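Local coordinates for mandelate racemase/muconate lactonizing enzyme-like protein (Rubrobacter xylanophilus DSM 9941, PDB 2QQ6), which binds magnesium and belongs to the mandelate racemase/muconate lactonizing group of the enolase superfamily, probably acting as a lyase, at residues L35-P40 against V320-G325; Y70-R74 against I88-I94; R163-K169 against E343-I347; G177-R181 against R191-A195; V356-G360 against I369-E373. The contacts are given in a common frame with arbitrary orientation. Residue numbers count along the deposited sequence, not the author numbering.

Interaction 1: residues L35-P40 against V320-G325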
# COMPACT_ATOMS: atom_id res chain seq x y z
N LEU B 35 7.94 -10.20 -20.90
CA LEU B 35 6.70 -9.44 -20.85
C LEU B 35 5.81 -9.70 -19.62
O LEU B 35 5.59 -10.84 -19.23
CB LEU B 35 5.88 -9.70 -22.12
CG LEU B 35 4.68 -8.78 -22.33
CD1 LEU B 35 5.17 -7.43 -22.85
CD2 LEU B 35 3.69 -9.40 -23.31
N GLY B 36 5.31 -8.62 -19.03
CA GLY B 36 4.44 -8.73 -17.87
C GLY B 36 3.35 -7.67 -17.85
O GLY B 36 3.49 -6.60 -18.46
N GLU B 37 2.25 -7.96 -17.15
CA GLU B 37 1.12 -7.02 -17.05
C GLU B 37 0.74 -6.71 -15.61
O GLU B 37 0.57 -7.62 -14.79
CB GLU B 37 -0.10 -7.60 -17.77
CG GLU B 37 -1.24 -6.62 -17.92
CD GLU B 37 -2.51 -7.30 -18.35
OE1 GLU B 37 -2.43 -8.43 -18.86
OE2 GLU B 37 -3.60 -6.70 -18.19
N CYS B 38 0.59 -5.42 -15.29
CA CYS B 38 0.21 -5.01 -13.95
C CYS B 38 -1.30 -5.07 -13.80
O CYS B 38 -2.04 -5.10 -14.79
CB CYS B 38 0.66 -3.57 -13.67
SG CYS B 38 2.45 -3.29 -13.44
N TYR B 39 -1.76 -5.11 -12.55
CA TYR B 39 -3.18 -5.13 -12.24
C TYR B 39 -3.67 -3.70 -12.43
O TYR B 39 -2.91 -2.74 -12.28
CB TYR B 39 -3.37 -5.57 -10.79
CG TYR B 39 -4.74 -5.27 -10.20
CD1 TYR B 39 -5.79 -6.18 -10.31
CD2 TYR B 39 -4.99 -4.05 -9.55
CE1 TYR B 39 -7.04 -5.89 -9.79
CE2 TYR B 39 -6.24 -3.76 -9.03
CZ TYR B 39 -7.26 -4.68 -9.16
OH TYR B 39 -8.51 -4.38 -8.66
N PRO B 40 -4.94 -3.54 -12.80
CA PRO B 40 -5.48 -2.19 -13.00
C PRO B 40 -5.66 -1.43 -11.68
O PRO B 40 -6.75 -1.38 -11.12
CB PRO B 40 -6.80 -2.44 -13.71
CG PRO B 40 -7.20 -3.81 -13.19
CD PRO B 40 -5.90 -4.56 -13.25
N VAL B 320 -8.08 -10.17 -13.23
CA VAL B 320 -8.80 -9.11 -13.91
C VAL B 320 -7.90 -8.51 -14.99
O VAL B 320 -8.02 -7.33 -15.34
CB VAL B 320 -9.21 -8.01 -12.90
CG1 VAL B 320 -8.02 -7.16 -12.52
CG2 VAL B 320 -10.32 -7.19 -13.47
N SER B 321 -7.00 -9.33 -15.53
CA SER B 321 -6.08 -8.86 -16.56
C SER B 321 -6.30 -9.52 -17.91
O SER B 321 -7.12 -10.43 -18.06
CB SER B 321 -4.64 -9.08 -16.10
OG SER B 321 -4.37 -8.34 -14.92
N SER B 322 -5.56 -9.03 -18.91
CA SER B 322 -5.63 -9.50 -20.29
C SER B 322 -4.92 -10.85 -20.46
O SER B 322 -4.56 -11.49 -19.48
CB SER B 322 -5.00 -8.46 -21.20
OG SER B 322 -3.62 -8.36 -20.93
N PRO B 323 -4.71 -11.29 -21.72
CA PRO B 323 -4.03 -12.57 -21.91
C PRO B 323 -2.65 -12.66 -21.27
O PRO B 323 -2.21 -13.74 -20.86
CB PRO B 323 -3.97 -12.70 -23.44
CG PRO B 323 -5.18 -11.97 -23.88
CD PRO B 323 -5.16 -10.75 -23.01
N VAL B 324 -1.95 -11.53 -21.17
CA VAL B 324 -0.62 -11.53 -20.57
C VAL B 324 -0.66 -11.91 -19.09
O VAL B 324 -0.09 -12.94 -18.69
CB VAL B 324 0.07 -10.15 -20.73
CG1 VAL B 324 1.39 -10.14 -19.99
CG2 VAL B 324 0.32 -9.87 -22.19
N GLY B 325 -1.33 -11.10 -18.28
CA GLY B 325 -1.43 -11.40 -16.86
C GLY B 325 -2.08 -12.75 -16.66
O GLY B 325 -1.57 -13.61 -15.94
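Glu37, at the end of strand 32-37, holds its side chain extended (chi1 and chi2 t), and so delivers a carboxylate to the start of helix 323-334. There it meets the Ser322 hydroxyl and backbone NH groups lacking a carbonyl one turn earlier. Ser322 N gives a hydrogen bond to Glu37 OE2 (3.1 Å, nearly straight) and a weak one to Glu37 OE1 (3.2 Å); Gly325 N binds Glu37 OE1 at 2.9 Å, and Ser322 OG donates to Glu37 OE1 over a very short 2.4 Å. Serine suits its N-cap position; here its N and OG, with Gly325 N of the first turn, are satisfied by a carboxylate far away in sequence. This joins the N-terminal capping domain of the enolase superfamily to the barrel domain. Glycine suits position 325 because a CB there would crowd Glu37 OE1 and clash with Ser321 CB. Alongside, Leu35 CD2 packs on Val324 CG2 at 3.6 Å and Pro40 CD on Val320 CG1 at 3.4 Å. Leu35 N finds its acceptor in Asp100 OD2. Tyr39, whose side chain lies about 5 Å from that of the magnesium ligand Glu268, bonds through its hydroxyl to the carbonyl of Phe79 of the second subunit.

Interaction 2: residues Y70-R74 against I88-I94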
# COMPACT_ATOMS: atom_id res chain seq x y z
N TYR B 70 13.19 -9.15 -6.73
CA TYR B 70 11.94 -8.69 -6.15
C TYR B 70 12.28 -8.14 -4.76
O TYR B 70 11.86 -7.05 -4.37
CB TYR B 70 10.94 -9.85 -6.03
CG TYR B 70 9.64 -9.49 -5.32
CD1 TYR B 70 8.80 -8.49 -5.82
CD2 TYR B 70 9.27 -10.13 -4.14
CE1 TYR B 70 7.62 -8.14 -5.15
CE2 TYR B 70 8.11 -9.79 -3.47
CZ TYR B 70 7.29 -8.79 -3.97
OH TYR B 70 6.15 -8.42 -3.28
N GLU B 71 13.08 -8.92 -4.03
CA GLU B 71 13.50 -8.55 -2.70
C GLU B 71 14.38 -7.33 -2.74
O GLU B 71 14.45 -6.58 -1.79
CB GLU B 71 14.25 -9.71 -2.07
CG GLU B 71 13.33 -10.84 -1.68
CD GLU B 71 12.28 -10.39 -0.67
OE1 GLU B 71 11.09 -10.76 -0.86
OE2 GLU B 71 12.64 -9.68 0.31
N LYS B 72 15.05 -7.12 -3.86
CA LYS B 72 15.90 -5.96 -4.02
C LYS B 72 15.00 -4.73 -4.05
O LYS B 72 15.19 -3.78 -3.30
CB LYS B 72 16.69 -6.09 -5.33
CG LYS B 72 17.41 -4.84 -5.82
CD LYS B 72 18.80 -4.70 -5.26
CE LYS B 72 19.61 -3.65 -6.03
NZ LYS B 72 19.91 -4.05 -7.44
N MSE B 73 13.99 -4.78 -4.91
CA MSE B 73 13.07 -3.66 -5.06
C MSE B 73 12.15 -3.54 -3.87
O MSE B 73 11.96 -2.43 -3.33
CB MSE B 73 12.25 -3.82 -6.33
CG MSE B 73 13.06 -3.94 -7.62
SE MSE B 73 11.85 -4.27 -9.14
CE MSE B 73 11.82 -6.23 -9.07
N ARG B 74 11.57 -4.66 -3.45
CA ARG B 74 10.65 -4.65 -2.32
C ARG B 74 11.36 -4.03 -1.13
O ARG B 74 10.85 -3.08 -0.53
CB ARG B 74 10.20 -6.06 -1.98
CG ARG B 74 8.73 -6.16 -1.58
CD ARG B 74 8.51 -7.37 -0.70
NE ARG B 74 9.29 -7.21 0.53
CZ ARG B 74 9.82 -8.22 1.21
NH1 ARG B 74 9.64 -9.46 0.78
NH2 ARG B 74 10.54 -7.98 2.30
N ILE B 88 3.42 -2.46 -4.73
CA ILE B 88 3.43 -3.91 -4.83
C ILE B 88 2.83 -4.39 -6.16
O ILE B 88 3.36 -5.30 -6.80
CB ILE B 88 2.67 -4.53 -3.63
CG1 ILE B 88 3.48 -4.32 -2.35
CG2 ILE B 88 2.43 -6.00 -3.87
CD1 ILE B 88 4.85 -4.96 -2.36
N THR B 89 1.74 -3.76 -6.58
CA THR B 89 1.10 -4.13 -7.84
C THR B 89 2.05 -3.82 -8.98
O THR B 89 2.11 -4.56 -9.95
CB THR B 89 -0.19 -3.36 -8.09
OG1 THR B 89 -1.14 -3.66 -7.05
CG2 THR B 89 -0.77 -3.73 -9.45
N ALA B 90 2.79 -2.72 -8.85
CA ALA B 90 3.76 -2.32 -9.86
C ALA B 90 4.85 -3.40 -9.99
O ALA B 90 5.03 -4.01 -11.05
CB ALA B 90 4.36 -0.99 -9.49
N LEU B 91 5.58 -3.64 -8.90
CA LEU B 91 6.61 -4.67 -8.93
C LEU B 91 6.05 -5.99 -9.48
O LEU B 91 6.76 -6.75 -10.13
CB LEU B 91 7.15 -4.94 -7.52
CG LEU B 91 7.91 -3.92 -6.68
CD1 LEU B 91 8.33 -4.62 -5.41
CD2 LEU B 91 9.14 -3.39 -7.40
N SER B 92 4.78 -6.26 -9.21
CA SER B 92 4.18 -7.51 -9.69
C SER B 92 4.36 -7.66 -11.19
O SER B 92 4.63 -8.76 -11.69
CB SER B 92 2.68 -7.57 -9.34
OG SER B 92 2.47 -7.70 -7.94
N GLY B 93 4.21 -6.53 -11.90
CA GLY B 93 4.34 -6.52 -13.35
C GLY B 93 5.79 -6.77 -13.73
O GLY B 93 6.10 -7.66 -14.51
N ILE B 94 6.67 -5.96 -13.15
CA ILE B 94 8.08 -6.12 -13.41
C ILE B 94 8.53 -7.54 -13.09
O ILE B 94 9.37 -8.10 -13.79
CB ILE B 94 8.91 -5.18 -12.54
CG1 ILE B 94 8.41 -3.75 -12.72
CG2 ILE B 94 10.38 -5.33 -12.88
CD1 ILE B 94 9.07 -2.76 -11.79
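Leu91 is the residue most covered here. Its side chain, in the mt rotamer, reaches across from helix 86-106: Leu91 CD2 lies 3.3 Å from Met73 CB, and CD1 lies 3.6 Å from Tyr70 CE1. Met73, modelled as selenomethionine, follows in buried area; its long flexible chain continues past Leu91 until SE sits 4.1 Å from Ile94 CD1. The two helices run nearly antiparallel, at 154°, as a helical hairpin in the N-terminal capping domain, and their local axes come no closer than 10.8 Å, a wide spacing that large side chains such as these can fill. Tyr70, third in area, starts sideways from its helix, but the length of the ring carries OH to 3.8 Å from Ile88 CD1. Arg74 adds its backbone N, 3.8 Å from Leu91 CD1, and the aliphatic start of its side chain, with Arg74 CG 4.1 Å from Ile88 CD1; its charged end turns back along its own helix, where NH1 forms a salt bridge with Glu71 OE1 at 2.5 Å. Farther round helix 86-106, Ala90 packs on helix 44-53.

Interaction 3: residues R163-K169 against E343-I347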
# COMPACT_ATOMS: atom_id res chain seq x y z
N ARG B 163 -20.66 -21.08 -23.44
CA ARG B 163 -19.28 -20.73 -23.77
C ARG B 163 -18.30 -21.81 -23.35
O ARG B 163 -17.15 -21.80 -23.78
CB ARG B 163 -18.91 -19.42 -23.08
CG ARG B 163 -19.31 -18.18 -23.83
CD ARG B 163 -18.13 -17.68 -24.65
NE ARG B 163 -18.05 -16.22 -24.63
CZ ARG B 163 -16.92 -15.55 -24.87
NH1 ARG B 163 -15.80 -16.21 -25.14
NH2 ARG B 163 -16.92 -14.21 -24.84
N GLY B 164 -18.76 -22.73 -22.49
CA GLY B 164 -17.91 -23.82 -22.05
C GLY B 164 -17.46 -23.77 -20.61
O GLY B 164 -16.55 -24.49 -20.22
N PHE B 165 -18.10 -22.92 -19.82
CA PHE B 165 -17.75 -22.80 -18.41
C PHE B 165 -18.69 -23.55 -17.49
O PHE B 165 -19.86 -23.76 -17.81
CB PHE B 165 -17.72 -21.33 -18.00
CG PHE B 165 -16.66 -20.53 -18.68
CD1 PHE B 165 -16.81 -20.14 -20.01
CD2 PHE B 165 -15.52 -20.13 -17.99
CE1 PHE B 165 -15.84 -19.36 -20.63
CE2 PHE B 165 -14.54 -19.35 -18.61
CZ PHE B 165 -14.70 -18.97 -19.93
N ASP B 166 -18.19 -23.97 -16.34
CA ASP B 166 -18.99 -24.70 -15.37
C ASP B 166 -18.75 -24.11 -13.98
O ASP B 166 -18.93 -24.77 -12.96
CB ASP B 166 -18.64 -26.17 -15.42
CG ASP B 166 -17.22 -26.43 -14.99
OD1 ASP B 166 -16.32 -25.61 -15.33
OD2 ASP B 166 -16.98 -27.46 -14.31
N ALA B 167 -18.32 -22.85 -13.98
CA ALA B 167 -18.04 -22.09 -12.77
C ALA B 167 -18.40 -20.63 -13.05
O ALA B 167 -17.79 -19.96 -13.88
CB ALA B 167 -16.57 -22.22 -12.40
N ILE B 168 -19.41 -20.14 -12.34
CA ILE B 168 -19.90 -18.78 -12.52
C ILE B 168 -19.72 -17.90 -11.29
O ILE B 168 -19.83 -18.38 -10.17
CB ILE B 168 -21.41 -18.85 -12.88
CG1 ILE B 168 -21.57 -18.93 -14.40
CG2 ILE B 168 -22.16 -17.66 -12.32
CD1 ILE B 168 -20.77 -20.04 -15.04
N LYS B 169 -19.45 -16.61 -11.50
CA LYS B 169 -19.31 -15.66 -10.39
C LYS B 169 -20.33 -14.53 -10.52
O LYS B 169 -20.52 -13.98 -11.61
CB LYS B 169 -17.90 -15.07 -10.33
CG LYS B 169 -17.68 -14.10 -9.15
CD LYS B 169 -16.28 -13.47 -9.24
CE LYS B 169 -15.84 -12.81 -7.93
NZ LYS B 169 -14.38 -12.50 -7.91
N GLU B 343 -9.88 -17.03 -12.31
CA GLU B 343 -10.93 -16.14 -12.76
C GLU B 343 -10.70 -15.54 -14.13
O GLU B 343 -9.56 -15.26 -14.53
CB GLU B 343 -11.13 -15.00 -11.77
CG GLU B 343 -11.86 -13.80 -12.35
CD GLU B 343 -12.22 -12.76 -11.32
OE1 GLU B 343 -11.46 -12.61 -10.34
OE2 GLU B 343 -13.25 -12.07 -11.49
N TRP B 344 -11.80 -15.36 -14.86
CA TRP B 344 -11.78 -14.72 -16.16
C TRP B 344 -12.86 -13.67 -15.98
O TRP B 344 -13.97 -13.98 -15.53
CB TRP B 344 -12.14 -15.70 -17.29
CG TRP B 344 -12.07 -15.05 -18.65
CD1 TRP B 344 -11.03 -14.32 -19.16
CD2 TRP B 344 -13.09 -15.06 -19.66
NE1 TRP B 344 -11.34 -13.86 -20.42
CE2 TRP B 344 -12.59 -14.30 -20.75
CE3 TRP B 344 -14.36 -15.62 -19.76
CZ2 TRP B 344 -13.33 -14.10 -21.92
CZ3 TRP B 344 -15.10 -15.43 -20.92
CH2 TRP B 344 -14.58 -14.67 -21.99
N HIS B 345 -12.53 -12.43 -16.29
CA HIS B 345 -13.45 -11.31 -16.11
C HIS B 345 -13.69 -10.60 -17.45
O HIS B 345 -14.05 -9.43 -17.47
CB HIS B 345 -12.83 -10.36 -15.08
CG HIS B 345 -13.78 -9.37 -14.48
ND1 HIS B 345 -14.31 -8.32 -15.20
CD2 HIS B 345 -14.25 -9.24 -13.22
CE1 HIS B 345 -15.08 -7.59 -14.40
NE2 HIS B 345 -15.05 -8.13 -13.20
N ALA B 346 -13.50 -11.31 -18.56
CA ALA B 346 -13.66 -10.68 -19.88
C ALA B 346 -14.71 -11.28 -20.82
O ALA B 346 -14.57 -11.20 -22.04
CB ALA B 346 -12.32 -10.64 -20.58
N ILE B 347 -15.76 -11.85 -20.26
CA ILE B 347 -16.82 -12.45 -21.06
C ILE B 347 -17.51 -11.37 -21.89
O ILE B 347 -18.14 -11.66 -22.91
CB ILE B 347 -17.85 -13.17 -20.13
CG1 ILE B 347 -18.36 -14.46 -20.79
CG2 ILE B 347 -19.02 -12.26 -19.81
CD1 ILE B 347 -19.11 -14.26 -22.08
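Glu343, in the short strand 342-344, points its carboxylate into the mouth of the barrel, where OE2 makes a long salt bridge of 3.8 Å with Lys169 NZ. Both have stronger partners outside: Lys169 is bridged to the magnesium ligand Glu242 and bonded to Tyr125 OH, while Glu343 OE1 accepts from Asn319 N. Trp344 points to the other side of the strand. Its six-membered ring lies almost parallel to that of Phe165, at 7°, but slid so far (centroids 5.4 Å apart) that they barely overlap; Phe165 CZ comes within 3.4 Å of Trp344 CE3. The indole edge meets a face of the Arg163 guanidinium, with NH2 3.7 Å from Trp344 CH2. Beyond Ala346, Ile347 ends the segment with CD1 3.4 Å from Arg163 NE. Strand 121-127 lies between strands 167-171 and 342-344, parallel to both, so the contact spans the closure of this superfamily's TIM-like barrel. The chemistry is divided: aromatic and aliphatic groups, with the Arg163 guanidinium against the indole edge, fill the part away from the metal, whereas the side chain of Lys169, about 3 Å from the magnesium ion, sits among acidic groups whose charge it can partly balance.

Interaction 4: residues G177-R181 against R191-A195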
# COMPACT_ATOMS: atom_id res chain seq x y z
N GLY B 177 -27.82 1.72 -4.74
CA GLY B 177 -29.16 1.42 -5.20
C GLY B 177 -30.21 2.04 -4.32
O GLY B 177 -29.92 2.44 -3.19
N PRO B 178 -31.46 2.15 -4.80
CA PRO B 178 -32.57 2.73 -4.04
C PRO B 178 -32.93 1.95 -2.78
O PRO B 178 -33.53 2.51 -1.87
CB PRO B 178 -33.71 2.74 -5.06
CG PRO B 178 -33.42 1.51 -5.88
CD PRO B 178 -31.93 1.63 -6.10
N LEU B 179 -32.57 0.67 -2.73
CA LEU B 179 -32.90 -0.14 -1.56
C LEU B 179 -31.87 -0.10 -0.42
O LEU B 179 -32.04 -0.79 0.58
CB LEU B 179 -33.12 -1.59 -1.99
CG LEU B 179 -34.29 -1.86 -2.94
CD1 LEU B 179 -34.34 -3.34 -3.30
CD2 LEU B 179 -35.59 -1.44 -2.28
N HIS B 180 -30.83 0.71 -0.56
CA HIS B 180 -29.80 0.81 0.47
C HIS B 180 -29.94 2.15 1.20
O HIS B 180 -29.61 3.20 0.66
CB HIS B 180 -28.42 0.71 -0.18
CG HIS B 180 -27.32 0.34 0.77
ND1 HIS B 180 -27.11 1.01 1.96
CD2 HIS B 180 -26.37 -0.62 0.70
CE1 HIS B 180 -26.07 0.47 2.58
NE2 HIS B 180 -25.60 -0.51 1.83
N ARG B 181 -30.43 2.10 2.43
CA ARG B 181 -30.66 3.30 3.24
C ARG B 181 -29.52 4.29 3.44
O ARG B 181 -29.74 5.50 3.41
CB ARG B 181 -31.20 2.91 4.62
CG ARG B 181 -32.70 2.79 4.72
CD ARG B 181 -33.12 2.64 6.18
NE ARG B 181 -34.56 2.83 6.34
CZ ARG B 181 -35.20 3.98 6.12
NH1 ARG B 181 -34.52 5.06 5.74
NH2 ARG B 181 -36.52 4.04 6.27
N ARG B 191 -35.85 -5.43 2.89
CA ARG B 191 -36.17 -5.61 1.47
C ARG B 191 -34.97 -5.71 0.51
O ARG B 191 -35.04 -6.36 -0.53
CB ARG B 191 -37.10 -4.48 1.03
CG ARG B 191 -37.28 -4.34 -0.47
CD ARG B 191 -37.97 -3.03 -0.79
NE ARG B 191 -39.39 -3.06 -0.46
CZ ARG B 191 -40.18 -1.99 -0.48
NH1 ARG B 191 -39.68 -0.80 -0.81
NH2 ARG B 191 -41.47 -2.12 -0.19
N GLU B 192 -33.87 -5.03 0.86
CA GLU B 192 -32.63 -5.04 0.08
C GLU B 192 -32.06 -6.46 0.21
O GLU B 192 -31.41 -6.99 -0.70
CB GLU B 192 -31.67 -4.02 0.68
CG GLU B 192 -30.26 -3.99 0.12
CD GLU B 192 -29.29 -3.16 0.99
OE1 GLU B 192 -28.12 -3.01 0.59
OE2 GLU B 192 -29.70 -2.66 2.06
N HIS B 193 -32.34 -7.06 1.36
CA HIS B 193 -31.89 -8.40 1.67
C HIS B 193 -32.64 -9.42 0.80
O HIS B 193 -32.03 -10.31 0.22
CB HIS B 193 -32.16 -8.68 3.15
CG HIS B 193 -31.81 -10.07 3.58
ND1 HIS B 193 -30.66 -10.36 4.28
CD2 HIS B 193 -32.47 -11.24 3.43
CE1 HIS B 193 -30.63 -11.66 4.54
NE2 HIS B 193 -31.71 -12.21 4.03
N GLU B 194 -33.96 -9.29 0.71
CA GLU B 194 -34.73 -10.23 -0.09
C GLU B 194 -34.30 -10.08 -1.53
O GLU B 194 -34.18 -11.06 -2.25
CB GLU B 194 -36.23 -9.94 0.02
CG GLU B 194 -36.71 -9.66 1.43
CD GLU B 194 -36.31 -10.74 2.43
OE1 GLU B 194 -36.03 -10.38 3.60
OE2 GLU B 194 -36.29 -11.93 2.05
N ALA B 195 -34.08 -8.84 -1.94
CA ALA B 195 -33.66 -8.57 -3.31
C ALA B 195 -32.43 -9.38 -3.66
O ALA B 195 -32.35 -10.00 -4.72
CB ALA B 195 -33.37 -7.09 -3.48
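The m,t rotamer of Leu179 (chi1 -63°, chi2 178°) spreads its two methyls over the first two turns of the helix: CD1 lies 3.9 Å from Ala195 CB, and CD2 lies close, at 3.2 Å, to Arg191 CD. Alanine suits its position because its small side chain lets the leucine settle against the helix. Arg191 and Ala195 are four residues apart, so they stand on one side of the helix with Leu179 between them. The arginine is extended through chi1 and chi2 (both t), then bends at chi3 (-74°), so that its aliphatic part takes the contact while its charged end stays at the surface. Gly177 to His180 form a type I turn, closed by His180 N to Gly177 O at 3.3 Å, with Pro178 well suited to the second position (phi -64°). It belongs to the beta-alpha connection between barrel strand 167-171 and helix 190-207, folding back on the start of that helix. Glu192 is almost fully stretched, chi1 and chi2 both t, and passes beside the turn: its CB lies 3.3 Å from Leu179 O. His180, with chi1 t, brings CD2 to 3.0 Å from Glu192 OE1, while OE2 lies over one face of the imidazole. Ser189, just ahead of the helix, bonds to both segments, its N donating to Glu192 OE2 and its OG pairing with Leu179 O.

Interaction 5: residues V356-G360 against I369-E373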
# COMPACT_ATOMS: atom_id res chain seq x y z
N VAL B 356 -2.78 -11.04 -27.68
CA VAL B 356 -1.63 -11.92 -27.67
C VAL B 356 -1.78 -13.03 -28.68
O VAL B 356 -2.88 -13.54 -28.87
CB VAL B 356 -1.48 -12.58 -26.29
CG1 VAL B 356 -0.48 -13.71 -26.34
CG2 VAL B 356 -1.06 -11.53 -25.27
N ARG B 357 -0.68 -13.40 -29.32
CA ARG B 357 -0.69 -14.51 -30.28
C ARG B 357 -0.34 -15.75 -29.45
O ARG B 357 0.78 -15.87 -28.93
CB ARG B 357 0.35 -14.28 -31.39
CG ARG B 357 0.33 -12.86 -31.99
CD ARG B 357 1.30 -12.68 -33.16
NE ARG B 357 1.67 -11.27 -33.37
CZ ARG B 357 2.82 -10.73 -32.97
NH1 ARG B 357 3.72 -11.48 -32.34
NH2 ARG B 357 3.08 -9.44 -33.18
N TYR B 358 -1.29 -16.67 -29.31
CA TYR B 358 -1.08 -17.88 -28.51
C TYR B 358 -0.87 -19.13 -29.36
O TYR B 358 -1.64 -19.41 -30.27
CB TYR B 358 -2.26 -18.10 -27.54
CG TYR B 358 -1.93 -19.03 -26.39
CD1 TYR B 358 -1.09 -18.62 -25.36
CD2 TYR B 358 -2.39 -20.35 -26.38
CE1 TYR B 358 -0.70 -19.50 -24.35
CE2 TYR B 358 -2.01 -21.24 -25.38
CZ TYR B 358 -1.16 -20.81 -24.36
OH TYR B 358 -0.74 -21.69 -23.38
N PRO B 359 0.17 -19.91 -29.04
CA PRO B 359 0.59 -21.16 -29.68
C PRO B 359 -0.37 -21.86 -30.63
O PRO B 359 -0.11 -21.91 -31.84
CB PRO B 359 0.96 -22.02 -28.49
CG PRO B 359 1.73 -21.02 -27.66
CD PRO B 359 0.93 -19.71 -27.80
N GLY B 360 -1.46 -22.41 -30.10
CA GLY B 360 -2.43 -23.09 -30.95
C GLY B 360 -3.38 -22.10 -31.60
O GLY B 360 -3.05 -21.41 -32.56
N ILE B 369 -7.50 -23.38 -19.92
CA ILE B 369 -6.36 -22.80 -20.61
C ILE B 369 -5.33 -23.92 -20.63
O ILE B 369 -4.98 -24.45 -19.58
CB ILE B 369 -5.79 -21.58 -19.87
CG1 ILE B 369 -6.74 -20.39 -20.03
CG2 ILE B 369 -4.41 -21.24 -20.43
CD1 ILE B 369 -6.15 -19.06 -19.58
N GLU B 370 -4.88 -24.30 -21.83
CA GLU B 370 -3.89 -25.36 -21.99
C GLU B 370 -2.52 -24.72 -22.05
O GLU B 370 -2.34 -23.71 -22.73
CB GLU B 370 -4.15 -26.11 -23.29
CG GLU B 370 -3.58 -27.52 -23.35
CD GLU B 370 -4.42 -28.50 -22.54
OE1 GLU B 370 -5.65 -28.56 -22.77
OE2 GLU B 370 -3.84 -29.21 -21.69
N LEU B 371 -1.55 -25.30 -21.36
CA LEU B 371 -0.22 -24.71 -21.36
C LEU B 371 0.84 -25.49 -22.12
O LEU B 371 1.02 -26.70 -21.95
CB LEU B 371 0.26 -24.42 -19.93
CG LEU B 371 0.06 -22.95 -19.53
CD1 LEU B 371 0.70 -22.67 -18.17
CD2 LEU B 371 0.71 -22.06 -20.60
N THR B 372 1.53 -24.74 -22.97
CA THR B 372 2.58 -25.21 -23.85
C THR B 372 3.91 -25.40 -23.14
O THR B 372 4.04 -25.09 -21.95
CB THR B 372 2.79 -24.20 -24.99
OG1 THR B 372 4.13 -24.32 -25.49
CG2 THR B 372 2.57 -22.77 -24.49
N GLU B 373 4.89 -25.90 -23.88
CA GLU B 373 6.24 -26.10 -23.36
C GLU B 373 7.15 -25.01 -23.94
O GLU B 373 8.38 -25.06 -23.82
CB GLU B 373 6.76 -27.50 -23.71
CG GLU B 373 5.96 -28.60 -23.04
CD GLU B 373 6.80 -29.82 -22.68
OE1 GLU B 373 7.41 -30.42 -23.60
OE2 GLU B 373 6.86 -30.18 -21.48
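Two extended pieces of chain approach each other here without pairing as strands; their nearest CA atoms, those of Pro359 and Thr372, are 7.4 Å apart. Strand 356-357 gives way at Tyr358, still extended, to Pro359 with the unusual phi/psi of -14/-69°, which turns the chain aside. The other segment stays extended from Ile369 through Thr372. Tyr358 bridges the gap with its long side chain: its OH donates to Glu370 O at 2.7 Å, a reach that tyrosine can make while keeping an apolar ring beneath the hydroxyl. Leu371 CD2 lies 3.2 Å from Tyr358 OH, near the ring plane. Thr372 CG2 sits 3.7 Å from Tyr358 OH and 3.7 Å from Pro359 CG, the latter a small apolar contact; Thr372 OG1 is hydrogen-bonded to Glu374 N. Strand 356-357 pairs antiparallel with 380-381, and 368-370 pairs antiparallel with barrel strand 121-127; helix 323-334 touches both segments, through Val356 on one and Ile369 and Leu371 on the other.

In the fold
Along the chain, interaction 2 and interaction 4 are nested inside the long loop closed by interaction 1, interaction 3 crosses interaction 1, and interaction 5 follows them all. Interaction 1 joins the two domains: it touches interaction 2 where Cys38 and Tyr39 pack on helix 86-106, interaction 3 through Val320 and His345, and interaction 5 through Pro323 and Val324 against Val356. Interactions 3, 4 and 5 belong to the barrel domain, interaction 2 to the capping domain. Interaction 4 is peripheral, its centre about 27 Å from that of interaction 3. The metal site lies close to interactions 1 and 3: the first brings the capping domain to its edge, the second belongs to the barrel.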